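SAM-dependent methyltransferase (Exiguobacterium sibiricum 255-15, PDB 3D2L) probably transfers a methyl group from S-adenosylmethionine to a substrate that is not known. Local coordinates at residues Q111-V116 against R199-E204; S122-L127 against A213-C218; L134-S139 against R235-A240. All coordinates share one frame; numbering follows the deposited sequence.

Contact 1: Q111-V116 against R199-E204; sequences QTEADV and RTYPPE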
loop_
_atom_site.group_PDB
_atom_site.type_symbol
_atom_site.label_atom_id
_atom_site.label_comp_id
_atom_site.label_asym_id
_atom_site.label_seq_id
_atom_site.Cartn_x
_atom_site.Cartn_y
_atom_site.Cartn_z
ATOM N N GLN A 111 -10.161 -8.469 0.283
ATOM C CA GLN A 111 -11.243 -8.880 1.160
ATOM C C GLN A 111 -11.301 -10.340 1.535
ATOM O O GLN A 111 -11.856 -10.666 2.578
ATOM C CB GLN A 111 -12.574 -8.444 0.530
ATOM C CG GLN A 111 -12.640 -6.910 0.391
ATOM C CD GLN A 111 -14.031 -6.386 0.072
ATOM O OE1 GLN A 111 -14.975 -7.164 -0.188
ATOM N NE2 GLN A 111 -14.164 -5.057 0.061
ATOM N N THR A 112 -10.736 -11.214 0.706
ATOM C CA THR A 112 -10.830 -12.648 0.969
ATOM C C THR A 112 -9.453 -13.279 0.942
ATOM O O THR A 112 -8.472 -12.664 0.546
ATOM C CB THR A 112 -11.719 -13.356 -0.082
ATOM O OG1 THR A 112 -11.182 -13.148 -1.392
ATOM C CG2 THR A 112 -13.132 -12.805 -0.064
ATOM N N GLU A 113 -9.402 -14.503 1.423
ATOM C CA GLU A 113 -8.196 -15.305 1.374
ATOM C C GLU A 113 -7.837 -15.561 -0.090
ATOM O O GLU A 113 -6.676 -15.427 -0.479
ATOM C CB GLU A 113 -8.400 -16.581 2.175
ATOM C CG GLU A 113 -8.743 -16.246 3.668
ATOM C CD GLU A 113 -8.851 -17.462 4.568
ATOM O OE1 GLU A 113 -8.260 -18.514 4.219
ATOM O OE2 GLU A 113 -9.490 -17.349 5.643
ATOM N N ALA A 114 -8.847 -15.845 -0.911
ATOM C CA ALA A 114 -8.642 -16.081 -2.351
ATOM C C ALA A 114 -7.985 -14.920 -3.036
ATOM O O ALA A 114 -7.097 -15.112 -3.862
ATOM C CB ALA A 114 -9.986 -16.430 -3.044
ATOM N N ASP A 115 -8.420 -13.703 -2.709
ATOM C CA ASP A 115 -7.843 -12.485 -3.277
ATOM C C ASP A 115 -6.360 -12.384 -3.026
ATOM O O ASP A 115 -5.596 -11.916 -3.900
ATOM C CB ASP A 115 -8.473 -11.222 -2.635
ATOM C CG ASP A 115 -9.939 -11.037 -2.924
ATOM O OD1 ASP A 115 -10.496 -11.561 -3.897
ATOM O OD2 ASP A 115 -10.532 -10.255 -2.150
ATOM N N VAL A 116 -5.942 -12.730 -1.803
ATOM C CA VAL A 116 -4.533 -12.701 -1.449
ATOM C C VAL A 116 -3.740 -13.779 -2.268
ATOM O O VAL A 116 -2.682 -13.501 -2.797
ATOM C CB VAL A 116 -4.300 -12.898 0.082
ATOM C CG1 VAL A 116 -2.810 -12.773 0.384
ATOM C CG2 VAL A 116 -5.118 -11.821 0.933
ATOM N N ARG A 199 -8.486 -5.945 6.020
ATOM C CA ARG A 199 -8.433 -7.179 6.722
ATOM C C ARG A 199 -6.992 -7.681 6.755
ATOM O O ARG A 199 -6.204 -7.541 5.794
ATOM C CB ARG A 199 -9.373 -8.218 6.055
ATOM C CG ARG A 199 -9.389 -9.570 6.715
ATOM C CD ARG A 199 -10.335 -10.475 5.976
ATOM N NE ARG A 199 -10.395 -11.782 6.609
ATOM C CZ ARG A 199 -11.106 -12.782 6.139
ATOM N NH1 ARG A 199 -11.851 -12.621 5.051
ATOM N NH2 ARG A 199 -11.099 -13.935 6.788
ATOM N N THR A 200 -6.632 -8.238 7.898
ATOM C CA THR A 200 -5.328 -8.795 8.058
ATOM C C THR A 200 -5.422 -10.208 8.633
ATOM O O THR A 200 -6.533 -10.734 8.908
ATOM C CB THR A 200 -4.378 -7.826 8.833
ATOM O OG1 THR A 200 -3.027 -8.107 8.464
ATOM C CG2 THR A 200 -4.578 -7.925 10.380
ATOM N N TYR A 201 -4.256 -10.832 8.724
ATOM C CA TYR A 201 -4.061 -12.191 9.175
ATOM C C TYR A 201 -2.782 -12.270 10.014
ATOM O O TYR A 201 -1.894 -11.371 9.920
ATOM C CB TYR A 201 -3.914 -13.132 7.957
ATOM C CG TYR A 201 -5.100 -13.077 7.020
ATOM C CD1 TYR A 201 -5.127 -12.177 5.940
ATOM C CD2 TYR A 201 -6.201 -13.908 7.213
ATOM C CE1 TYR A 201 -6.224 -12.101 5.107
ATOM C CE2 TYR A 201 -7.278 -13.869 6.350
ATOM C CZ TYR A 201 -7.289 -12.955 5.306
ATOM O OH TYR A 201 -8.380 -12.894 4.455
ATOM N N PRO A 202 -2.687 -13.303 10.880
ATOM C CA PRO A 202 -1.417 -13.518 11.566
ATOM C C PRO A 202 -0.293 -13.686 10.521
ATOM O O PRO A 202 -0.530 -14.216 9.447
ATOM C CB PRO A 202 -1.655 -14.815 12.339
ATOM C CG PRO A 202 -3.131 -14.844 12.580
ATOM C CD PRO A 202 -3.726 -14.247 11.332
ATOM N N PRO A 203 0.917 -13.199 10.808
ATOM C CA PRO A 203 2.002 -13.333 9.825
ATOM C C PRO A 203 2.220 -14.746 9.277
ATOM O O PRO A 203 2.526 -14.911 8.117
ATOM C CB PRO A 203 3.235 -12.857 10.595
ATOM C CG PRO A 203 2.691 -11.958 11.634
ATOM C CD PRO A 203 1.333 -12.449 12.009
ATOM N N GLU A 204 2.037 -15.748 10.109
ATOM C CA GLU A 204 2.187 -17.133 9.691
ATOM C C GLU A 204 1.245 -17.506 8.538
ATOM O O GLU A 204 1.571 -18.376 7.763
ATOM C CB GLU A 204 1.882 -18.065 10.862
ATOM C CG GLU A 204 2.862 -17.950 12.026
ATOM C CD GLU A 204 2.710 -16.697 12.915
ATOM O OE1 GLU A 204 1.637 -16.023 12.928
ATOM O OE2 GLU A 204 3.703 -16.408 13.630
HETATM O O HOH W 1 -8.297 -11.054 2.746
HETATM O O HOH W 2 -11.945 -15.390 3.025
#

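Contact 2: S122-L127 against A213-C218; sequences SAARLL and AGFRVC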
loop_
_atom_site.group_PDB
_atom_site.type_symbol
_atom_site.label_atom_id
_atom_site.label_comp_id
_atom_site.label_asym_id
_atom_site.label_seq_id
_atom_site.Cartn_x
_atom_site.Cartn_y
_atom_site.Cartn_z
ATOM N N SER A 122 -0.199 -13.825 -9.100
ATOM C CA SER A 122 0.031 -12.815 -10.124
ATOM C C SER A 122 1.454 -12.246 -10.011
ATOM O O SER A 122 2.180 -12.052 -11.032
ATOM C CB SER A 122 -1.034 -11.729 -9.943
ATOM O OG SER A 122 -0.749 -10.577 -10.668
ATOM N N ALA A 123 1.861 -12.009 -8.768
ATOM C CA ALA A 123 3.209 -11.480 -8.482
ATOM C C ALA A 123 4.251 -12.494 -8.977
ATOM O O ALA A 123 5.235 -12.126 -9.646
ATOM C CB ALA A 123 3.366 -11.177 -6.934
ATOM N N ALA A 124 4.038 -13.766 -8.681
ATOM C CA ALA A 124 4.969 -14.820 -9.055
ATOM C C ALA A 124 5.095 -14.951 -10.572
ATOM O O ALA A 124 6.173 -15.291 -11.085
ATOM C CB ALA A 124 4.562 -16.146 -8.425
ATOM N N ARG A 125 3.989 -14.743 -11.292
ATOM C CA ARG A 125 4.032 -14.830 -12.746
ATOM C C ARG A 125 4.831 -13.693 -13.356
ATOM O O ARG A 125 5.424 -13.875 -14.401
ATOM C CB ARG A 125 2.636 -14.834 -13.360
ATOM C CG ARG A 125 1.881 -16.116 -13.177
ATOM C CD ARG A 125 0.682 -16.174 -14.064
ATOM N NE ARG A 125 -0.241 -15.082 -13.809
ATOM C CZ ARG A 125 -1.217 -15.061 -12.901
ATOM N NH1 ARG A 125 -1.464 -16.082 -12.088
ATOM N NH2 ARG A 125 -1.978 -13.982 -12.827
ATOM N N LEU A 126 4.810 -12.534 -12.736
ATOM C CA LEU A 126 5.503 -11.339 -13.236
ATOM C C LEU A 126 7.016 -11.296 -12.908
ATOM O O LEU A 126 7.784 -10.575 -13.540
ATOM C CB LEU A 126 4.852 -10.094 -12.612
ATOM C CG LEU A 126 4.734 -8.777 -13.375
ATOM C CD1 LEU A 126 4.555 -7.607 -12.365
ATOM C CD2 LEU A 126 5.920 -8.515 -14.333
ATOM N N LEU A 127 7.442 -12.010 -11.885
ATOM C CA LEU A 127 8.836 -12.023 -11.492
ATOM C C LEU A 127 9.524 -13.249 -12.060
ATOM O O LEU A 127 8.891 -14.277 -12.287
ATOM C CB LEU A 127 8.927 -12.092 -9.953
ATOM C CG LEU A 127 8.298 -10.971 -9.133
ATOM C CD1 LEU A 127 8.060 -11.400 -7.659
ATOM C CD2 LEU A 127 9.241 -9.748 -9.253
ATOM N N ALA A 213 2.493 -19.903 -3.157
ATOM C CA ALA A 213 2.677 -19.164 -4.420
ATOM C C ALA A 213 4.070 -19.256 -5.044
ATOM O O ALA A 213 4.353 -18.613 -6.064
ATOM C CB ALA A 213 2.275 -17.713 -4.262
ATOM N N GLY A 214 4.941 -20.058 -4.447
ATOM C CA GLY A 214 6.279 -20.294 -4.993
ATOM C C GLY A 214 7.373 -19.322 -4.568
ATOM O O GLY A 214 8.367 -19.181 -5.283
ATOM N N PHE A 215 7.194 -18.666 -3.421
ATOM C CA PHE A 215 8.169 -17.719 -2.874
ATOM C C PHE A 215 8.917 -18.315 -1.684
ATOM O O PHE A 215 8.376 -19.130 -0.967
ATOM C CB PHE A 215 7.492 -16.413 -2.354
ATOM C CG PHE A 215 6.962 -15.557 -3.429
ATOM C CD1 PHE A 215 7.779 -14.616 -4.060
ATOM C CD2 PHE A 215 5.665 -15.708 -3.866
ATOM C CE1 PHE A 215 7.284 -13.836 -5.067
ATOM C CE2 PHE A 215 5.182 -14.923 -4.871
ATOM C CZ PHE A 215 6.006 -14.006 -5.488
ATOM N N ARG A 216 10.173 -17.911 -1.537
ATOM C CA ARG A 216 10.945 -18.182 -0.352
ATOM C C ARG A 216 10.800 -16.919 0.526
ATOM O O ARG A 216 11.100 -15.795 0.120
ATOM C CB ARG A 216 12.411 -18.470 -0.666
ATOM C CG ARG A 216 13.242 -18.709 0.578
ATOM C CD ARG A 216 14.643 -19.183 0.263
ATOM N NE ARG A 216 15.343 -18.239 -0.597
ATOM C CZ ARG A 216 16.010 -17.169 -0.179
ATOM N NH1 ARG A 216 16.090 -16.858 1.115
ATOM N NH2 ARG A 216 16.609 -16.404 -1.071
ATOM N N VAL A 217 10.276 -17.088 1.725
ATOM C CA VAL A 217 10.156 -15.943 2.647
ATOM C C VAL A 217 11.525 -15.687 3.271
ATOM O O VAL A 217 12.085 -16.550 3.939
ATOM C CB VAL A 217 9.085 -16.193 3.699
ATOM C CG1 VAL A 217 8.925 -14.962 4.637
ATOM C CG2 VAL A 217 7.804 -16.481 2.996
ATOM N N CYS A 218 12.047 -14.488 3.021
ATOM C CA CYS A 218 13.368 -14.099 3.435
ATOM C C CYS A 218 13.407 -13.450 4.786
ATOM O O CYS A 218 14.331 -13.701 5.533
ATOM C CB CYS A 218 13.937 -13.102 2.461
ATOM S SG CYS A 218 14.124 -13.728 0.792
#

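Contact 3: L134-S139 against R235-A240; sequences LFDVHS and RIFFVA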
loop_
_atom_site.group_PDB
_atom_site.type_symbol
_atom_site.label_atom_id
_atom_site.label_comp_id
_atom_site.label_asym_id
_atom_site.label_seq_id
_atom_site.Cartn_x
_atom_site.Cartn_y
_atom_site.Cartn_z
ATOM N N LEU A 134 7.872 -7.496 -1.898
ATOM C CA LEU A 134 7.921 -6.770 -0.644
ATOM C C LEU A 134 6.567 -6.177 -0.348
ATOM O O LEU A 134 5.973 -5.577 -1.218
ATOM C CB LEU A 134 8.912 -5.609 -0.725
ATOM C CG LEU A 134 10.404 -5.884 -0.694
ATOM C CD1 LEU A 134 10.832 -6.539 -1.976
ATOM C CD2 LEU A 134 11.158 -4.552 -0.484
ATOM N N PHE A 135 6.094 -6.333 0.882
ATOM C CA PHE A 135 4.852 -5.721 1.324
ATOM C C PHE A 135 4.839 -5.577 2.847
ATOM O O PHE A 135 5.497 -6.313 3.576
ATOM C CB PHE A 135 3.566 -6.480 0.876
ATOM C CG PHE A 135 3.441 -7.897 1.429
ATOM C CD1 PHE A 135 2.793 -8.146 2.624
ATOM C CD2 PHE A 135 3.959 -8.971 0.742
ATOM C CE1 PHE A 135 2.669 -9.427 3.121
ATOM C CE2 PHE A 135 3.814 -10.264 1.237
ATOM C CZ PHE A 135 3.190 -10.483 2.417
ATOM N N ASP A 136 4.062 -4.604 3.309
ATOM C CA ASP A 136 3.872 -4.370 4.739
ATOM C C ASP A 136 2.373 -4.339 5.012
ATOM O O ASP A 136 1.566 -3.832 4.183
ATOM C CB ASP A 136 4.539 -3.075 5.208
ATOM C CG ASP A 136 4.065 -1.855 4.422
ATOM O OD1 ASP A 136 4.491 -1.672 3.254
ATOM O OD2 ASP A 136 3.296 -1.066 5.004
ATOM N N VAL A 137 2.005 -4.919 6.156
ATOM C CA VAL A 137 0.597 -5.069 6.543
ATOM C C VAL A 137 0.387 -4.774 8.002
ATOM O O VAL A 137 1.335 -4.745 8.786
ATOM C CB VAL A 137 0.055 -6.519 6.270
ATOM C CG1 VAL A 137 -0.141 -6.786 4.764
ATOM C CG2 VAL A 137 0.942 -7.590 6.908
ATOM N N HIS A 138 -0.869 -4.535 8.361
ATOM C CA HIS A 138 -1.232 -4.363 9.742
ATOM C C HIS A 138 -1.037 -5.676 10.486
ATOM O O HIS A 138 -1.240 -6.743 9.928
ATOM C CB HIS A 138 -2.715 -3.966 9.898
ATOM C CG HIS A 138 -3.092 -2.718 9.162
ATOM N ND1 HIS A 138 -2.360 -1.558 9.255
ATOM C CD2 HIS A 138 -4.139 -2.439 8.347
ATOM C CE1 HIS A 138 -2.948 -0.612 8.551
ATOM N NE2 HIS A 138 -4.033 -1.120 7.988
ATOM N N SER A 139 -0.646 -5.564 11.750
ATOM C CA SER A 139 -0.544 -6.698 12.622
ATOM C C SER A 139 -1.915 -6.901 13.211
ATOM O O SER A 139 -2.715 -5.948 13.230
ATOM C CB SER A 139 0.386 -6.383 13.763
ATOM O OG SER A 139 -0.122 -5.275 14.492
ATOM N N ARG A 235 3.010 -2.754 12.476
ATOM C CA ARG A 235 3.140 -2.961 11.034
ATOM C C ARG A 235 4.196 -4.046 10.789
ATOM O O ARG A 235 5.300 -3.977 11.330
ATOM C CB ARG A 235 3.526 -1.647 10.370
ATOM C CG ARG A 235 3.561 -1.661 8.880
ATOM C CD ARG A 235 3.901 -0.287 8.324
ATOM N NE ARG A 235 2.853 0.672 8.667
ATOM C CZ ARG A 235 1.714 0.823 8.003
ATOM N NH1 ARG A 235 1.478 0.123 6.912
ATOM N NH2 ARG A 235 0.815 1.698 8.431
ATOM N N ILE A 236 3.825 -5.047 10.001
ATOM C CA ILE A 236 4.684 -6.192 9.714
ATOM C C ILE A 236 5.161 -6.157 8.268
ATOM O O ILE A 236 4.371 -6.022 7.346
ATOM C CB ILE A 236 3.991 -7.496 10.100
ATOM C CG1 ILE A 236 3.516 -7.384 11.557
ATOM C CG2 ILE A 236 4.963 -8.719 9.901
ATOM C CD1 ILE A 236 3.066 -8.643 12.186
ATOM N N PHE A 237 6.474 -6.261 8.087
ATOM C CA PHE A 237 7.105 -6.165 6.790
ATOM C C PHE A 237 7.551 -7.534 6.349
ATOM O O PHE A 237 8.134 -8.275 7.130
ATOM C CB PHE A 237 8.316 -5.204 6.864
ATOM C CG PHE A 237 7.936 -3.788 7.201
ATOM C CD1 PHE A 237 7.524 -3.457 8.479
ATOM C CD2 PHE A 237 7.993 -2.786 6.245
ATOM C CE1 PHE A 237 7.145 -2.151 8.793
ATOM C CE2 PHE A 237 7.621 -1.473 6.566
ATOM C CZ PHE A 237 7.207 -1.171 7.847
ATOM N N PHE A 238 7.276 -7.866 5.088
ATOM C CA PHE A 238 7.646 -9.170 4.512
ATOM C C PHE A 238 8.522 -8.969 3.311
ATOM O O PHE A 238 8.228 -8.120 2.473
ATOM C CB PHE A 238 6.421 -9.897 4.001
ATOM C CG PHE A 238 5.513 -10.356 5.078
ATOM C CD1 PHE A 238 4.682 -9.450 5.724
ATOM C CD2 PHE A 238 5.480 -11.677 5.431
ATOM C CE1 PHE A 238 3.837 -9.883 6.745
ATOM C CE2 PHE A 238 4.636 -12.116 6.449
ATOM C CZ PHE A 238 3.844 -11.213 7.101
ATOM N N VAL A 239 9.554 -9.796 3.198
ATOM C CA VAL A 239 10.426 -9.800 2.040
ATOM C C VAL A 239 10.404 -11.236 1.607
ATOM O O VAL A 239 10.674 -12.144 2.422
ATOM C CB VAL A 239 11.898 -9.350 2.353
ATOM C CG1 VAL A 239 12.757 -9.347 1.052
ATOM C CG2 VAL A 239 11.901 -7.968 3.009
ATOM N N ALA A 240 10.070 -11.455 0.333
ATOM C CA ALA A 240 9.986 -12.815 -0.239
ATOM C C ALA A 240 10.672 -12.828 -1.593
ATOM O O ALA A 240 10.759 -11.795 -2.274
ATOM C CB ALA A 240 8.519 -13.281 -0.356
#

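Contact 1: Q111-V116 against R199-E204
R199 reaches Q111 with a fully stretched side chain: CG stands anti to the backbone N (chi1 180°), and the chain stays extended as far as NE. At its end NH1 donates to the carbonyl O of Q111 at 3.2 Å, with an N-H...O angle of 146° and the acceptor close to the guanidinium plane. The face of that plane is used differently, for the Y201 hydroxyl oxygen lies 3.1 Å above it, over its centre. E113 sets its CG beside the backbone N (chi1 -59°), 3.5 Å from Y201 OH; the extended chain beyond it carries the carboxylate toward R199. There OE2 makes a long salt bridge of 3.9 Å to R199 NH2, which also has a weak, long pairing with E170. The E113 oxygen stands off the plane of the guanidinium, so the attraction is one of charge and not a directed bond. On the apolar side, V116 CG2 is 4.3 Å from Y201 CE1, and W209 meets the Y201 ring edge-to-face.

T112 and D115 form the capping box that starts helix 113-126; D115 OD2 accepts from the backbone N of both Q111 and T112. A water bridges Y201 OH and T112 O, its bond to the carbonyl being weak. Arginine suits this place because a flat cation can give an N-H at its edge to a carbonyl while its face lies against the phenol oxygen; the glutamate is likely to contribute through charge, and the bond to Q111 O is the directed one across the contact.

Contact 2: S122-L127 against A213-C218
The ring of F215 meets A124 and L127 with its rim. L127 CD1 lies in the ring plane, 3.6 Å from CE1, and the backbone N of A124 also comes in near that plane, 3.8 Å from CZ. A213 CB, from the ring's own segment, occupies another part of the edge. A123 CB, 4.1 Å from CZ, approaches obliquely. L210 of helix 203-212 also touches this side chain, so both helix 113-126 and helix 203-212 contact it.

In F215 the first torsion (chi1 -70°) places CG beside the backbone N, anti to the carbonyl carbon. The L127 side chain crosses that of F215 at about a right angle. Alanine is the fitting residue on the helix: the CB of A124 rests 3.8 Å from F215 CE2 and 3.4 Å from A213 O, so the turn before the strand can come close. That turn is a Schellman motif ending helix 203-212. At the positive phi of G214 (88°), a side chain would collide with the A213 carbonyl O, so glycine suits the turn. An alanine in place of F215 would keep CB but lose the ring, and would probably open a gap beside A124 and L127 where the strand now packs on the helix. Where helix 113-126 ends, K242 NZ takes the carbonyls of A124 and L127.

Helix 113-126 packing against the start of edge strand 215-222 belongs to the Rossmann-like fold of class I methyltransferases, whose seven-stranded sheet runs 3-2-1-4-5-7-6.

Contact 3: L134-S139 against R235-A240
R235 rises from its strand beside H138 and bends over to D136. Its CB and CG pass the V137 carbonyl, CG 3.8 Å from that O. CG is anti to the backbone N, but chi3 (-64°) folds NE back, and CD comes 3.5 Å from D136 OD2. NE and CZ lie a little farther from the same oxygen. NH1 then closes a salt bridge and hydrogen bond to OD2 at 2.9 Å, meeting it nearly in line with its C-O bond, while NH2 stops 4.4 Å from H138 CE1. D105 shares NH1, and D136 is gripped further by W23 NE1 at OD2 and the C104 N at OD1; R235 would probably offset part of the negative charge of D136 and D105.

Beneath these side chains run strands 131-138 and 235-242, an antiparallel pair whose segments 134-138 and 235-240 have axes at 157°. F135 with F238 and V137 with I236 are its hydrogen-bonded pairs. In class I methyltransferases this is the place where the seventh strand slips in, reversed, between the fifth and the sixth.

The face carrying F135, V137, I236 and F238 is apolar. F135 takes the crowded position for CG, between the backbone N and carbonyl carbon, which puts CG toward the neighbouring strand; the F135 ring has F238 CB over one face in a CH-pi contact, 3.8 Å from its centroid. The two rings are nearly parallel (14°) but displaced, with little overlap, and V137 CG2 packs 3.7 Å from F238 CE1. On the other face D136 CB sits over the F237 ring, 3.9 Å from its centroid, and W26 meets that ring edge-to-face.

Overall arrangement
Contacts 1 and 2 both use helix 113-126, one near its start and one near its end; their centres are 16 Å apart and they do not touch. Contact 3, in the sheet, touches both. Its centre lies 12 Å from that of contact 1, where T200 OG1 probably bonds to H138 O (2.7 Å) and P203 packs on I236. It lies 15 Å from contact 2, where C218 N probably bonds to V239 O (2.8 Å), extending the sheet to strand 215-222. The magnesium ion is about 10 Å from the F215 side chain. In relatives S-adenosylmethionine binds across the carboxyl ends of the parallel strands, so the H138 end of contact 3 may lie on that side of the sheet; no cofactor is bound here.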